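Local structure of phenylalanyl-tRNA synthetase beta chain (Bacteroides fragilis, 3IG2) at residues Ala34-Leu39 / Met61-Leu66; Leu65-Leu70 / Lys194-Asp199; Val174-Lys177 / Arg181-Thr184. The protein forms the core domain of the beta subunit of phenylalanyl-tRNA synthetase, the tetrameric enzyme that uses ATP to charge tRNA(Phe) with phenylalanine. All blocks are in the same frame, centred on the assembly; numbering follows the deposited sequence. Where two conformers were deposited one is given.

Contact 1. Residues Ala34-Leu39 / Met61-Leu66; sequences AYYDGL and MRQTLL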
ATOM      1  N   ALA B  34      12.537  40.395  -0.225  1.00 11.24           N
ATOM      2  CA  ALA B  34      13.667  40.200  -1.137  1.00 11.15           C
ATOM      3  C   ALA B  34      13.548  38.898  -1.927  1.00 10.93           C
ATOM      4  O   ALA B  34      14.155  38.765  -2.978  1.00 10.40           O
ATOM      5  CB  ALA B  34      14.999  40.272  -0.382  1.00 10.70           C
ATOM      6  N   TYR B  35      12.737  37.954  -1.442  1.00 10.96           N
ATOM      7  CA  TYR B  35      12.453  36.759  -2.205  1.00 11.71           C
ATOM      8  C   TYR B  35      11.818  37.121  -3.551  1.00 12.49           C
ATOM      9  O   TYR B  35      11.977  36.414  -4.521  1.00 12.49           O
ATOM     10  CB  TYR B  35      11.480  35.859  -1.459  1.00 12.69           C
ATOM     11  CG  TYR B  35      11.995  35.082  -0.259  1.00 12.61           C
ATOM     12  CD1 TYR B  35      13.358  34.827  -0.071  1.00 11.62           C
ATOM     13  CD2 TYR B  35      11.084  34.565   0.669  1.00 12.77           C
ATOM     14  CE1 TYR B  35      13.794  34.059   1.010  1.00 13.46           C
ATOM     15  CE2 TYR B  35      11.500  33.793   1.751  1.00 13.34           C
ATOM     16  CZ  TYR B  35      12.855  33.549   1.907  1.00 12.92           C
ATOM     17  OH  TYR B  35      13.262  32.814   2.969  1.00 14.60           O
ATOM     18  N   TYR B  36      11.100  38.236  -3.597  1.00 12.68           N
ATOM     19  CA  TYR B  36      10.349  38.611  -4.786  1.00 12.93           C
ATOM     20  C   TYR B  36      11.141  39.495  -5.773  1.00 13.37           C
ATOM     21  O   TYR B  36      10.639  39.847  -6.837  1.00 13.34           O
ATOM     22  CB  TYR B  36       9.027  39.268  -4.351  1.00 12.74           C
ATOM     23  CG  TYR B  36       8.152  38.323  -3.547  1.00 12.89           C
ATOM     24  CD1 TYR B  36       7.184  37.522  -4.180  1.00 12.35           C
ATOM     25  CD2 TYR B  36       8.309  38.193  -2.156  1.00 12.27           C
ATOM     26  CE1 TYR B  36       6.391  36.635  -3.451  1.00 11.28           C
ATOM     27  CE2 TYR B  36       7.516  37.311  -1.427  1.00 11.56           C
ATOM     28  CZ  TYR B  36       6.562  36.533  -2.083  1.00 12.42           C
ATOM     29  OH  TYR B  36       5.774  35.669  -1.355  1.00 11.33           O
ATOM     30  N   ASP B  37      12.379  39.828  -5.425  1.00 13.68           N
ATOM     31  CA  ASP B  37      13.212  40.708  -6.250  1.00 14.63           C
ATOM     32  C   ASP B  37      13.329  40.248  -7.688  1.00 14.39           C
ATOM     33  O   ASP B  37      13.729  39.116  -7.962  1.00 14.02           O
ATOM     34  CB  ASP B  37      14.605  40.836  -5.642  1.00 15.66           C
ATOM     35  CG  ASP B  37      14.640  41.798  -4.472  1.00 19.18           C
ATOM     36  OD1 ASP B  37      15.552  41.677  -3.611  1.00 23.44           O
ATOM     37  OD2 ASP B  37      13.761  42.693  -4.425  1.00 23.29           O
ATOM     38  N   GLY B  38      12.954  41.130  -8.602  1.00 14.23           N
ATOM     39  CA  GLY B  38      13.094  40.868 -10.025  1.00 14.78           C
ATOM     40  C   GLY B  38      12.199  39.772 -10.577  1.00 14.72           C
ATOM     41  O   GLY B  38      12.359  39.364 -11.725  1.00 14.95           O
ATOM     42  N   LEU B  39      11.267  39.284  -9.770  1.00 14.90           N
ATOM     43  CA  LEU B  39      10.346  38.255 -10.242  1.00 15.10           C
ATOM     44  C   LEU B  39       9.294  38.892 -11.120  1.00 15.61           C
ATOM     45  O   LEU B  39       8.939  40.061 -10.921  1.00 15.99           O
ATOM     46  CB  LEU B  39       9.654  37.531  -9.093  1.00 14.64           C
ATOM     47  CG  LEU B  39      10.414  36.541  -8.202  1.00 14.37           C
ATOM     48  CD1 LEU B  39       9.387  35.910  -7.294  1.00 12.34           C
ATOM     49  CD2 LEU B  39      11.247  35.456  -8.949  1.00 12.29           C
HETATM   50  N   MSE B  61       3.539  40.469   3.666  1.00 12.67           N
HETATM   51  CA  MSE B  61       2.694  39.283   3.647  1.00 12.18           C
HETATM   52  C   MSE B  61       2.956  38.521   2.371  1.00 12.71           C
HETATM   53  O   MSE B  61       3.110  39.134   1.311  1.00 11.93           O
HETATM   54  CB  MSE B  61       1.216  39.683   3.720  1.00 12.46           C
HETATM   55  CG  MSE B  61       0.883  40.534   4.978  1.00 13.24           C
HETATM   56 SE   MSE B  61       1.460  39.699   6.638  1.00 15.37          SE
HETATM   57  CE  MSE B  61       0.140  38.249   6.779  1.00 12.01           C
ATOM     58  N   ARG B  62       2.957  37.186   2.447  1.00 12.06           N
ATOM     59  CA  ARG B  62       3.348  36.376   1.285  1.00 12.24           C
ATOM     60  C   ARG B  62       2.403  36.557   0.094  1.00 12.46           C
ATOM     61  O   ARG B  62       1.183  36.702   0.244  1.00 11.20           O
ATOM     62  CB  ARG B  62       3.444  34.893   1.656  1.00 11.84           C
ATOM     63  CG  ARG B  62       2.130  34.312   2.175  1.00 13.72           C
ATOM     64  CD  ARG B  62       2.279  32.802   2.536  1.00 13.69           C
ATOM     65  NE  ARG B  62       1.018  32.315   3.084  1.00 12.83           N
ATOM     66  CZ  ARG B  62       0.878  31.263   3.887  1.00 13.53           C
ATOM     67  NH1 ARG B  62       1.936  30.556   4.267  1.00 12.15           N
ATOM     68  NH2 ARG B  62      -0.335  30.933   4.312  1.00 11.89           N
ATOM     69  N   GLN B  63       2.996  36.548  -1.093  1.00 13.15           N
ATOM     70  CA  GLN B  63       2.242  36.593  -2.338  1.00 13.45           C
ATOM     71  C   GLN B  63       2.049  35.190  -2.888  1.00 13.54           C
ATOM     72  O   GLN B  63       1.119  34.946  -3.640  1.00 12.33           O
ATOM     73  CB  GLN B  63       3.004  37.424  -3.366  1.00 13.69           C
ATOM     74  CG  GLN B  63       2.121  38.289  -4.201  1.00 14.20           C
ATOM     75  CD  GLN B  63       2.888  39.132  -5.230  1.00 14.85           C
ATOM     76  OE1 GLN B  63       3.963  39.713  -4.953  1.00 13.06           O
ATOM     77  NE2 GLN B  63       2.312  39.229  -6.412  1.00 13.35           N
ATOM     78  N   THR B  64       2.972  34.286  -2.537  1.00 13.46           N
ATOM     79  CA  THR B  64       2.923  32.901  -2.995  1.00 12.87           C
ATOM     80  C   THR B  64       3.243  31.993  -1.818  1.00 12.75           C
ATOM     81  O   THR B  64       4.029  32.375  -0.926  1.00 12.22           O
ATOM     82  CB  THR B  64       3.936  32.630  -4.174  1.00 13.21           C
ATOM     83  OG1 THR B  64       3.887  31.252  -4.562  1.00 13.08           O
ATOM     84  CG2 THR B  64       5.384  32.993  -3.802  1.00 11.14           C
ATOM     85  N   LEU B  65       2.694  30.786  -1.846  1.00 11.33           N
ATOM     86  CA  LEU B  65       3.131  29.736  -0.922  1.00 12.44           C
ATOM     87  C   LEU B  65       4.517  29.174  -1.182  1.00 12.48           C
ATOM     88  O   LEU B  65       5.137  28.564  -0.289  1.00 13.94           O
ATOM     89  CB  LEU B  65       2.144  28.565  -0.947  1.00 13.10           C
ATOM     90  CG  LEU B  65       0.706  28.880  -0.475  1.00 11.83           C
ATOM     91  CD1 LEU B  65      -0.058  27.604  -0.427  1.00 12.22           C
ATOM     92  CD2 LEU B  65       0.734  29.538   0.874  1.00 14.24           C
ATOM     93  N   LEU B  66       5.011  29.324  -2.396  1.00 11.82           N
ATOM     94  CA  LEU B  66       6.197  28.566  -2.808  1.00 11.75           C
ATOM     95  C   LEU B  66       7.342  28.618  -1.804  1.00 12.70           C
ATOM     96  O   LEU B  66       7.883  27.567  -1.390  1.00 13.06           O
ATOM     97  CB  LEU B  66       6.711  29.106  -4.137  1.00 11.85           C
ATOM     98  CG  LEU B  66       8.054  28.576  -4.610  1.00 11.49           C
ATOM     99  CD1 LEU B  66       7.955  27.089  -4.905  1.00 11.94           C
ATOM    100  CD2 LEU B  66       8.453  29.333  -5.856  1.00 12.93           C
TER
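The hydroxyl of Y36 ends on the backbone of the 61-66 loop, where two successive amides are directed at it. Q63 N donates to Y36 OH over 2.9 Å, with an N-H...O angle of 157°; T64 N adds a weak second bond to Y36 OH at 3.3 Å. One phenolic oxygen thus satisfies two neighbouring buried peptide N-H groups. Around these bonds aliphatic carbons approach the ring obliquely: CE1 of Y36 lies 3.5 Å from CB of Q63, and the methyl CG2 of T64 comes within 3.6 Å of Y36 OH. R62 contributes mainly its backbone, its CA resting 3.7 Å from Y36 OH.

With CG anti to the carbonyl carbon (chi1 -62°), the ring of Y36 is directed at the 61-66 loop. Its backbone closes a 3-10 segment and then opens a type II turn to L39, in which L39 N bonds to Y36 O. On the opposing loop, T64 is fixed by its own hydroxyl: OG1 is anti to the backbone N (chi1 178°) and accepts from L66 N at 3.1 Å in a nearly straight bond, a cap where the chain turns into helix 66-75.

Further out, the extended arm of R62 leads away from the tyrosine, to a salt bridge with E88 and a bond from NE to the carbonyl of N91, while CD2 of L65 covers one guanidinium face. F67 meets the Y36 ring edge-to-face. A tyrosine hydroxyl accepting from two loop amides and a threonine cap before helix 66-75 thus join the 34-39 turn to the loop after strand 60-61 in the class II synthetase-like core domain.

Contact 2. Residues Leu65-Leu70 / Lys194-Asp199; sequences LLFGGL and KAFDVD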
ATOM      1  N   LEU B  65       2.694  30.786  -1.846  1.00 11.33           N
ATOM      2  CA  LEU B  65       3.131  29.736  -0.922  1.00 12.44           C
ATOM      3  C   LEU B  65       4.517  29.174  -1.182  1.00 12.48           C
ATOM      4  O   LEU B  65       5.137  28.564  -0.289  1.00 13.94           O
ATOM      5  CB  LEU B  65       2.144  28.565  -0.947  1.00 13.10           C
ATOM      6  CG  LEU B  65       0.706  28.880  -0.475  1.00 11.83           C
ATOM      7  CD1 LEU B  65      -0.058  27.604  -0.427  1.00 12.22           C
ATOM      8  CD2 LEU B  65       0.734  29.538   0.874  1.00 14.24           C
ATOM      9  N   LEU B  66       5.011  29.324  -2.396  1.00 11.82           N
ATOM     10  CA  LEU B  66       6.197  28.566  -2.808  1.00 11.75           C
ATOM     11  C   LEU B  66       7.342  28.618  -1.804  1.00 12.70           C
ATOM     12  O   LEU B  66       7.883  27.567  -1.390  1.00 13.06           O
ATOM     13  CB  LEU B  66       6.711  29.106  -4.137  1.00 11.85           C
ATOM     14  CG  LEU B  66       8.054  28.576  -4.610  1.00 11.49           C
ATOM     15  CD1 LEU B  66       7.955  27.089  -4.905  1.00 11.94           C
ATOM     16  CD2 LEU B  66       8.453  29.333  -5.856  1.00 12.93           C
ATOM     17  N   PHE B  67       7.746  29.838  -1.446  1.00 12.50           N
ATOM     18  CA  PHE B  67       8.997  30.022  -0.706  1.00 12.48           C
ATOM     19  C   PHE B  67       9.012  29.373   0.676  1.00 12.63           C
ATOM     20  O   PHE B  67      10.015  28.777   1.074  1.00 12.35           O
ATOM     21  CB  PHE B  67       9.357  31.499  -0.618  1.00 11.40           C
ATOM     22  CG  PHE B  67       9.472  32.162  -1.963  1.00 13.85           C
ATOM     23  CD1 PHE B  67      10.344  31.671  -2.922  1.00 14.34           C
ATOM     24  CD2 PHE B  67       8.722  33.288  -2.263  1.00 14.13           C
ATOM     25  CE1 PHE B  67      10.460  32.297  -4.154  1.00 17.08           C
ATOM     26  CE2 PHE B  67       8.836  33.920  -3.494  1.00 14.17           C
ATOM     27  CZ  PHE B  67       9.692  33.430  -4.436  1.00 16.09           C
ATOM     28  N   GLY B  68       7.894  29.455   1.389  1.00 12.43           N
ATOM     29  CA  GLY B  68       7.810  28.789   2.660  1.00 12.56           C
ATOM     30  C   GLY B  68       8.052  27.297   2.528  1.00 12.49           C
ATOM     31  O   GLY B  68       8.711  26.704   3.368  1.00 11.82           O
ATOM     32  N   GLY B  69       7.496  26.691   1.485  1.00 12.07           N
ATOM     33  CA  GLY B  69       7.721  25.266   1.227  1.00 11.66           C
ATOM     34  C   GLY B  69       9.186  24.952   0.921  1.00 11.43           C
ATOM     35  O   GLY B  69       9.684  23.904   1.318  1.00 11.92           O
ATOM     36  N   LEU B  70       9.879  25.849   0.221  1.00 10.57           N
ATOM     37  CA  LEU B  70      11.297  25.631  -0.067  1.00  9.64           C
ATOM     38  C   LEU B  70      12.111  25.730   1.214  1.00  9.78           C
ATOM     39  O   LEU B  70      13.024  24.957   1.390  1.00 10.14           O
ATOM     40  CB  LEU B  70      11.842  26.593  -1.121  1.00  8.96           C
ATOM     41  CG  LEU B  70      11.287  26.493  -2.541  1.00  8.17           C
ATOM     42  CD1 LEU B  70      11.927  27.551  -3.409  1.00  8.19           C
ATOM     43  CD2 LEU B  70      11.458  25.105  -3.163  1.00  7.58           C
ATOM     44  N   LYS B 194      18.888  26.488  -5.548  1.00 15.30           N
ATOM     45  CA  LYS B 194      20.181  26.903  -5.038  1.00 16.09           C
ATOM     46  C   LYS B 194      20.029  28.042  -4.037  1.00 15.97           C
ATOM     47  O   LYS B 194      20.584  27.998  -2.943  1.00 15.34           O
ATOM     48  CB  LYS B 194      21.056  27.347  -6.200  1.00 16.01           C
ATOM     49  CG  LYS B 194      22.413  27.848  -5.780  1.00 17.33           C
ATOM     50  CD  LYS B 194      23.327  26.693  -5.435  1.00 19.98           C
ATOM     51  CE  LYS B 194      24.060  26.178  -6.655  1.00 19.42           C
ATOM     52  NZ  LYS B 194      25.503  25.968  -6.327  1.00 21.18           N
ATOM     53  N   ALA B 195      19.254  29.052  -4.415  1.00 16.54           N
ATOM     54  CA  ALA B 195      19.064  30.207  -3.545  1.00 17.01           C
ATOM     55  C   ALA B 195      18.426  29.799  -2.222  1.00 17.00           C
ATOM     56  O   ALA B 195      18.582  30.511  -1.240  1.00 17.75           O
ATOM     57  CB  ALA B 195      18.231  31.281  -4.239  1.00 16.95           C
ATOM     58  N   PHE B 196      17.731  28.656  -2.191  1.00 16.37           N
ATOM     59  CA  PHE B 196      17.103  28.178  -0.944  1.00 15.92           C
ATOM     60  C   PHE B 196      17.834  27.055  -0.205  1.00 15.90           C
ATOM     61  O   PHE B 196      17.330  26.555   0.800  1.00 15.22           O
ATOM     62  CB  PHE B 196      15.633  27.808  -1.170  1.00 15.95           C
ATOM     63  CG  PHE B 196      14.714  28.991  -1.107  1.00 14.64           C
ATOM     64  CD1 PHE B 196      14.075  29.327   0.089  1.00 14.76           C
ATOM     65  CD2 PHE B 196      14.516  29.782  -2.223  1.00 14.38           C
ATOM     66  CE1 PHE B 196      13.245  30.429   0.154  1.00 13.24           C
ATOM     67  CE2 PHE B 196      13.705  30.906  -2.175  1.00 13.50           C
ATOM     68  CZ  PHE B 196      13.067  31.234  -0.989  1.00 14.04           C
ATOM     69  N   ASP B 197      19.027  26.687  -0.675  1.00 15.70           N
ATOM     70  CA  ASP B 197      19.813  25.602  -0.062  1.00 16.51           C
ATOM     71  C   ASP B 197      19.098  24.253  -0.179  1.00 15.65           C
ATOM     72  O   ASP B 197      19.159  23.435   0.738  1.00 16.35           O
ATOM     73  CB  ASP B 197      20.086  25.869   1.429  1.00 16.62           C
ATOM     74  CG  ASP B 197      21.023  27.022   1.666  1.00 19.08           C
ATOM     75  OD1 ASP B 197      21.692  27.479   0.712  1.00 21.70           O
ATOM     76  OD2 ASP B 197      21.107  27.463   2.838  1.00 20.60           O
ATOM     77  N   VAL B 198      18.414  24.031  -1.294  1.00 14.78           N
ATOM     78  CA  VAL B 198      17.712  22.787  -1.519  1.00 14.21           C
ATOM     79  C   VAL B 198      18.540  21.999  -2.526  1.00 14.18           C
ATOM     80  O   VAL B 198      18.778  22.490  -3.622  1.00 15.29           O
ATOM     81  CB  VAL B 198      16.286  23.070  -2.045  1.00 14.15           C
ATOM     82  CG1 VAL B 198      15.576  21.772  -2.366  1.00 13.10           C
ATOM     83  CG2 VAL B 198      15.504  23.900  -0.994  1.00 13.95           C
ATOM     84  N   ASP B 199      18.951  20.783  -2.160  1.00 13.46           N
ATOM     85  CA  ASP B 199      19.865  20.091  -3.091  0.64 13.53           C
ATOM     86  C   ASP B 199      19.223  18.927  -3.829  1.00 13.35           C
ATOM     87  O   ASP B 199      19.893  18.188  -4.529  1.00 12.46           O
ATOM     88  CB  ASP B 199      21.181  19.661  -2.390  0.36 13.63           C
ATOM     89  CG  ASP B 199      22.425  19.773  -3.303  0.49 14.66           C
ATOM     90  OD1 ASP B 199      23.119  20.818  -3.243  0.57 18.16           O
ATOM     91  OD2 ASP B 199      22.724  18.818  -4.054  0.44 13.40           O
TER
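F67, one turn before L70 on helix 66-75, meets F196 at the C-terminal end of helix 190-195, which closes in a Schellman motif with D197 as its C' residue. The two helices belong to the class II synthetase-like core domain, and the contact between them is apolar. The F67 and F196 rings are nearly parallel, their planes 7° apart, yet they do not stack: they meet rim to rim, with centroids separated by 5.5 Å. The nearest approach runs from CD1 of F67 to CZ of F196, 3.4 Å. Y35 comes up against both rings, and M192 adds a further side chain against F67.

One turn on, L70 makes the next touch. Its CG is anti to the carbonyl carbon (chi1 -65°), which lets the chain pass over F196. The methyl CD1 lies over one face of that ring, displaced toward the rim, in a CH-pi contact 4.0 Å from the centroid and 26° off the normal. CB of L70 adds a second touch, 3.7 Å from CG of F196, so L70 lies over the ring near its root, while F67 meets the CZ end.

F196 is where the second helix leaves helical geometry. D197, with positive phi, ends the helix: its N bonds back to K194 O, and V198 N reaches L193 O. After this turn V198 points toward helix 66-75, and its methyl CG2 settles 3.6 Å from the carbonyl oxygen O of L70.

Contact 3. Residues Val174-Lys177 / Arg181-Thr184; sequences VNTK and RLAT
R181 starts with CG anti to its own N (chi1 -172°) and then bends at both chi2 and chi3, folding its guanidinium back beside N175, whose CG is anti to the carbonyl carbon. The two side chains run alongside each other and point the same way, on one face of the bulged beta hairpin formed by strands 171-175 and 181-188. NE of R181 donates to OD1 of N175 over 3.0 Å; the oxygen sits at the guanidinium edge near its plane, while the amide plane stands almost perpendicular, 83° away. The bond is bent, 137° at the hydrogen. N175 is steadied from its other end, since ND2 bonds to T173 OG1 and to the carbonyl of V159 on the neighbouring strand.

The hairpin carries a classic beta bulge: L182 and A183 both face V174, and the register slips by one before N175 pairs with R181. V174 O serves both bulge amides, accepting from L182 N at 2.8 Å and from A183 N at a longer 3.3 Å. V174 N completes the pairing by donating to A183 O. On the face away from N175 and R181, CB of V174 and CB of A183 pack 4.1 Å apart, and F148 of helix 134-150 touches both.

At the bulge L182 points toward the 174-177 segment, where its methyls CD1 and CD2 each lie 3.9 Å from CG2 of T176. The arginine has a second hold within its own strand, where NH1 of R181 donates to OG1 of T184 over 2.8 Å.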
ATOM      1  N   VAL B 174      -3.357  25.253 -15.774  1.00 14.31           N
ATOM      2  CA  VAL B 174      -4.675  24.711 -15.955  1.00 14.21           C
ATOM      3  C   VAL B 174      -5.619  25.877 -15.802  1.00 14.72           C
ATOM      4  O   VAL B 174      -5.530  26.610 -14.819  1.00 15.28           O
ATOM      5  CB  VAL B 174      -5.001  23.612 -14.935  1.00 14.57           C
ATOM      6  CG1 VAL B 174      -6.414  23.097 -15.152  1.00 12.81           C
ATOM      7  CG2 VAL B 174      -3.988  22.451 -15.068  1.00 14.15           C
ATOM      8  N   ASN B 175      -6.497  26.058 -16.795  1.00 14.00           N
ATOM      9  CA  ASN B 175      -7.355  27.241 -16.886  1.00 13.81           C
ATOM     10  C   ASN B 175      -8.775  26.875 -17.259  1.00 12.34           C
ATOM     11  O   ASN B 175      -8.997  25.829 -17.847  1.00 12.70           O
ATOM     12  CB  ASN B 175      -6.778  28.201 -17.930  1.00 13.76           C
ATOM     13  CG  ASN B 175      -5.292  28.459 -17.720  1.00 15.58           C
ATOM     14  OD1 ASN B 175      -4.919  29.477 -17.162  1.00 15.37           O
ATOM     15  ND2 ASN B 175      -4.438  27.522 -18.170  1.00 15.80           N
ATOM     16  N   THR B 176      -9.734  27.715 -16.919  1.00 11.43           N
ATOM     17  CA  THR B 176     -11.087  27.530 -17.456  1.00 11.90           C
ATOM     18  C   THR B 176     -11.068  27.942 -18.930  1.00 12.07           C
ATOM     19  O   THR B 176     -10.107  28.584 -19.404  1.00 12.04           O
ATOM     20  CB  THR B 176     -12.175  28.363 -16.709  1.00 11.68           C
ATOM     21  OG1 THR B 176     -11.893  29.762 -16.841  1.00 10.66           O
ATOM     22  CG2 THR B 176     -12.230  27.994 -15.231  1.00 13.44           C
ATOM     23  N   LYS B 177     -12.127  27.599 -19.655  1.00 12.89           N
ATOM     24  CA  LYS B 177     -12.246  28.054 -21.044  1.00 13.75           C
ATOM     25  C   LYS B 177     -12.218  29.572 -21.124  1.00 14.22           C
ATOM     26  O   LYS B 177     -11.710  30.144 -22.082  1.00 14.04           O
ATOM     27  CB  LYS B 177     -13.471  27.458 -21.715  1.00 13.70           C
ATOM     28  CG  LYS B 177     -13.233  26.014 -22.117  1.00 15.17           C
ATOM     29  CD  LYS B 177     -14.518  25.247 -22.373  1.00 17.06           C
ATOM     30  CE  LYS B 177     -14.198  23.985 -23.136  1.00 18.30           C
ATOM     31  NZ  LYS B 177     -15.292  23.009 -23.012  1.00 21.05           N
ATOM     32  N   ARG B 181      -7.162  31.171 -14.204  1.00 13.33           N
ATOM     33  CA  ARG B 181      -6.166  30.220 -13.730  1.00 13.44           C
ATOM     34  C   ARG B 181      -6.693  29.395 -12.561  1.00 13.60           C
ATOM     35  O   ARG B 181      -7.189  29.946 -11.588  1.00 13.22           O
ATOM     36  CB  ARG B 181      -4.889  30.947 -13.303  1.00 13.25           C
ATOM     37  CG  ARG B 181      -3.728  29.963 -12.966  1.00 14.01           C
ATOM     38  CD  ARG B 181      -3.282  29.222 -14.241  1.00 17.00           C
ATOM     39  NE  ARG B 181      -2.721  30.162 -15.219  1.00 17.54           N
ATOM     40  CZ  ARG B 181      -1.520  30.733 -15.112  1.00 18.56           C
ATOM     41  NH1 ARG B 181      -0.721  30.443 -14.097  1.00 16.60           N
ATOM     42  NH2 ARG B 181      -1.106  31.582 -16.045  1.00 18.45           N
ATOM     43  N   LEU B 182      -6.583  28.077 -12.659  1.00 13.47           N
ATOM     44  CA  LEU B 182      -7.039  27.191 -11.593  1.00 13.12           C
ATOM     45  C   LEU B 182      -5.885  26.493 -10.901  1.00 13.43           C
ATOM     46  O   LEU B 182      -5.962  26.203  -9.716  1.00 12.27           O
ATOM     47  CB  LEU B 182      -7.985  26.131 -12.144  1.00 13.06           C
ATOM     48  CG  LEU B 182      -9.261  26.587 -12.848  1.00 13.21           C
ATOM     49  CD1 LEU B 182      -9.970  25.383 -13.438  1.00 15.06           C
ATOM     50  CD2 LEU B 182     -10.219  27.366 -11.942  1.00 14.15           C
ATOM     51  N   ALA B 183      -4.818  26.232 -11.659  1.00 13.16           N
ATOM     52  CA  ALA B 183      -3.657  25.547 -11.144  1.00 13.52           C
ATOM     53  C   ALA B 183      -2.451  25.814 -12.026  1.00 13.81           C
ATOM     54  O   ALA B 183      -2.571  26.121 -13.220  1.00 14.17           O
ATOM     55  CB  ALA B 183      -3.917  24.033 -11.050  1.00 13.08           C
ATOM     56  N   THR B 184      -1.289  25.726 -11.406  1.00 13.83           N
ATOM     57  CA  THR B 184      -0.021  25.815 -12.090  1.00 14.63           C
ATOM     58  C   THR B 184       0.894  24.770 -11.427  1.00 14.43           C
ATOM     59  O   THR B 184       0.910  24.650 -10.201  1.00 13.97           O
ATOM     60  CB  THR B 184       0.584  27.221 -11.882  1.00 14.87           C
ATOM     61  OG1 THR B 184      -0.267  28.229 -12.468  1.00 16.66           O
ATOM     62  CG2 THR B 184       1.935  27.309 -12.481  1.00 16.80           C
TER

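From the N terminus, contact 1 comes first: it closes a loop of 21 intervening residues and ties the turn after strand 30-31 to the entry of helix 66-75. The first segment of contact 2 starts on L65 and L66, where contact 1 ends, and the contact spans 123 residues to join that helix to the end of helix 190-195. The two touch directly, Y35 and Y36 packing on F196 and F67, so they form one continuous aromatic cluster. Contact 3, the short hairpin 174-177/181-184, falls within the long span of contact 2 and lies on the other side of the chain's centre, about 24 Å away between centres. Strand 181-188 runs on to helix 190-195, linking the two.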